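Local coordinates for Lmo0741 protein (Listeria monocytogenes, PDB 4R1H) that probably binds DNA through a winged helix-turn-helix domain and regulates transcription as a member of the GntR family, at the interface of chains A and B. Coordinates in Å, arbitrary orientation; residue numbers count along the deposited sequence, not the author numbering. Chains: chain A/B, Lmo0741 protein.

The interface of chains A and B. Residues chain A 101, 114, 118; chain B 87, 90-91, 94-95.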
HETATM    1  N   MSE A 101       3.324  -7.211   6.499  1.00 17.86           N
HETATM    2  CA  MSE A 101       2.897  -7.989   7.657  1.00 19.29           C
HETATM    3  C   MSE A 101       4.052  -8.783   8.275  1.00 19.99           C
HETATM    4  O   MSE A 101       4.166  -8.870   9.503  1.00 17.92           O
HETATM    5  CB  MSE A 101       1.726  -8.877   7.350  1.00 18.81           C
HETATM    6  CG  MSE A 101       0.501  -8.102   6.862  1.00 18.61           C
HETATM    7 SE   MSE A 101      -0.509  -7.376   8.355  0.65 21.64          SE
HETATM    8  CE  MSE A 101      -1.494  -8.913   8.800  1.00 20.63           C
ATOM      9  N   TRP A 114      -5.926 -12.925   9.786  1.00 22.22           N
ATOM     10  CA  TRP A 114      -6.291 -11.484   9.638  1.00 22.07           C
ATOM     11  C   TRP A 114      -7.195 -11.266   8.462  1.00 22.32           C
ATOM     12  O   TRP A 114      -8.252 -10.626   8.528  1.00 23.55           O
ATOM     13  CB  TRP A 114      -5.019 -10.627   9.553  1.00 20.82           C
ATOM     14  CG  TRP A 114      -4.562 -10.010  10.870  1.00 22.64           C
ATOM     15  CD1 TRP A 114      -3.559 -10.376  11.657  1.00 23.06           C
ATOM     16  CD2 TRP A 114      -5.284  -9.010  11.581  1.00 24.47           C
ATOM     17  NE1 TRP A 114      -3.534  -9.592  12.814  1.00 24.06           N
ATOM     18  CE2 TRP A 114      -4.598  -8.761  12.775  1.00 25.63           C
ATOM     19  CE3 TRP A 114      -6.451  -8.294  11.297  1.00 28.10           C
ATOM     20  CZ2 TRP A 114      -5.060  -7.815  13.703  1.00 28.03           C
ATOM     21  CZ3 TRP A 114      -6.886  -7.353  12.197  1.00 30.97           C
ATOM     22  CH2 TRP A 114      -6.196  -7.149  13.388  1.00 28.24           C
ATOM     23  N   VAL A 118     -11.188  -9.838   8.862  1.00 36.19           N
ATOM     24  CA  VAL A 118     -11.367  -8.423   8.656  1.00 42.48           C
ATOM     25  C   VAL A 118     -12.668  -8.019   8.014  1.00 55.83           C
ATOM     26  O   VAL A 118     -12.960  -8.405   6.896  1.00 60.68           O
ATOM     27  CB  VAL A 118     -10.138  -7.778   7.992  1.00 38.63           C
ATOM     28  CG1 VAL A 118     -10.465  -6.627   7.087  1.00 43.98           C
ATOM     29  CG2 VAL A 118      -9.206  -7.392   9.126  1.00 35.21           C
TER
ATOM     30  N   ASN B  87      -2.645  -4.511  16.664  1.00 23.09           N
ATOM     31  CA  ASN B  87      -3.997  -4.629  16.057  1.00 25.45           C
ATOM     32  C   ASN B  87      -4.318  -3.520  15.116  1.00 25.79           C
ATOM     33  O   ASN B  87      -4.808  -3.791  14.000  1.00 25.46           O
ATOM     34  CB  ASN B  87      -5.026  -4.669  17.169  1.00 29.59           C
ATOM     35  CG  ASN B  87      -6.420  -4.850  16.683  1.00 37.54           C
ATOM     36  OD1 ASN B  87      -6.898  -5.969  16.631  1.00 41.16           O
ATOM     37  ND2 ASN B  87      -7.101  -3.747  16.336  1.00 44.00           N
ATOM     38  N   ALA B  90      -2.024  -3.863  11.860  1.00 21.07           N
ATOM     39  CA  ALA B  90      -2.367  -5.077  11.051  1.00 21.17           C
ATOM     40  C   ALA B  90      -3.760  -4.903  10.439  1.00 21.59           C
ATOM     41  O   ALA B  90      -3.998  -5.256   9.264  1.00 20.17           O
ATOM     42  CB  ALA B  90      -2.340  -6.304  11.854  1.00 22.89           C
ATOM     43  N   LYS B  91      -4.682  -4.323  11.186  1.00 21.62           N
ATOM     44  CA  LYS B  91      -6.034  -4.167  10.670  1.00 23.10           C
ATOM     45  C   LYS B  91      -6.030  -3.219   9.478  1.00 23.78           C
ATOM     46  O   LYS B  91      -6.696  -3.470   8.477  1.00 24.66           O
ATOM     47  CB  LYS B  91      -6.950  -3.619  11.785  1.00 25.16           C
ATOM     48  CG  LYS B  91      -8.326  -3.163  11.257  1.00 32.35           C
ATOM     49  CD  LYS B  91      -9.210  -2.836  12.474  1.00 39.55           C
ATOM     50  CE  LYS B  91     -10.360  -1.903  12.144  1.00 51.04           C
ATOM     51  NZ  LYS B  91     -10.708  -1.178  13.401  1.00 58.95           N
ATOM     52  N   THR B  94      -4.484  -4.854   6.414  1.00 18.43           N
ATOM     53  CA  THR B  94      -5.393  -5.903   5.904  1.00 19.24           C
ATOM     54  C   THR B  94      -6.608  -5.257   5.231  1.00 20.16           C
ATOM     55  O   THR B  94      -6.994  -5.679   4.117  1.00 20.16           O
ATOM     56  CB  THR B  94      -5.786  -6.851   7.046  1.00 19.46           C
ATOM     57  OG1 THR B  94      -4.611  -7.458   7.630  1.00 19.10           O
ATOM     58  CG2 THR B  94      -6.644  -7.997   6.555  1.00 19.47           C
ATOM     59  N   GLU B  95      -7.241  -4.297   5.886  1.00 20.42           N
ATOM     60  CA  GLU B  95      -8.360  -3.604   5.227  1.00 23.64           C
ATOM     61  C   GLU B  95      -7.953  -3.035   3.887  1.00 24.66           C
ATOM     62  O   GLU B  95      -8.739  -3.116   2.916  1.00 23.30           O
ATOM     63  CB  GLU B  95      -8.845  -2.450   6.064  1.00 27.35           C
ATOM     64  CG  GLU B  95      -9.619  -2.859   7.235  1.00 29.15           C
ATOM     65  CD  GLU B  95      -9.886  -1.652   8.194  1.00 34.97           C
ATOM     66  OE1 GLU B  95      -9.228  -0.549   8.186  1.00 38.52           O
ATOM     67  OE2 GLU B  95     -10.694  -1.953   9.054  1.00 40.71           O
TER
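A:Trp114 lies flat on helix 79-103 of chain B, with B:Ala90 under its ring. This is part of a two-fold symmetric interface between two copies of a GntR-family regulator, a winged helix-turn-helix protein. The patch joins helix 108-117 and the loop after it in chain A to helix 79-103 of chain B, with A:Met101 from helix 79-103 of chain A. It probably helps pair the two subunits, as GntR regulators commonly act as dimers.

The aromatic contact is a CH-pi one. The methyl CB of B:Ala90 sits over the indole face near CE2 of A:Trp114, at 3.5 Å, displaced toward the NE1 and CZ2 rim. It is about equally near the centroids of the five- and six-membered rings. The backbone of B:Lys91 continues the same support: its CA is 3.6 Å from CZ3 of A:Trp114. CB of B:Lys91 touches the benzo rim; beyond it the chain runs extended and carries the amine away from the indole. At the far end of the ring, OD1 of the B:Asn87 amide approaches CH2 of A:Trp114 at 3.5 Å. The amide is turned 57° from the indole plane, so the two groups do not stack.

Aliphatic packing continues at A:Val118. It places CG2 in the plane of its own chain's indole, at the edge. The same methyl meets CG2 of B:Thr94 at 3.7 Å. The other branch, CG1, rests against the CG methylene of B:Glu95.

A:Met101, a selenomethionine, bends at chi2 and chi3 and brings CE to 3.6 Å from OG1 of B:Thr94. This is a van der Waals contact with the hydroxyl oxygen, and the two side chains cross at about a right angle. The selenium lies against CA of B:Ala90.

A hydrogen bond within chain B fixes the threonine. The hydroxyl OG1 of B:Thr94 bonds to the carbonyl O of B:Ala90 at 2.8 Å, from above the carbonyl plane. OG1 is anti to the carbonyl carbon of its own residue (chi1 -58°), which turns it back toward B:Ala90, while CG2 faces A:Val118.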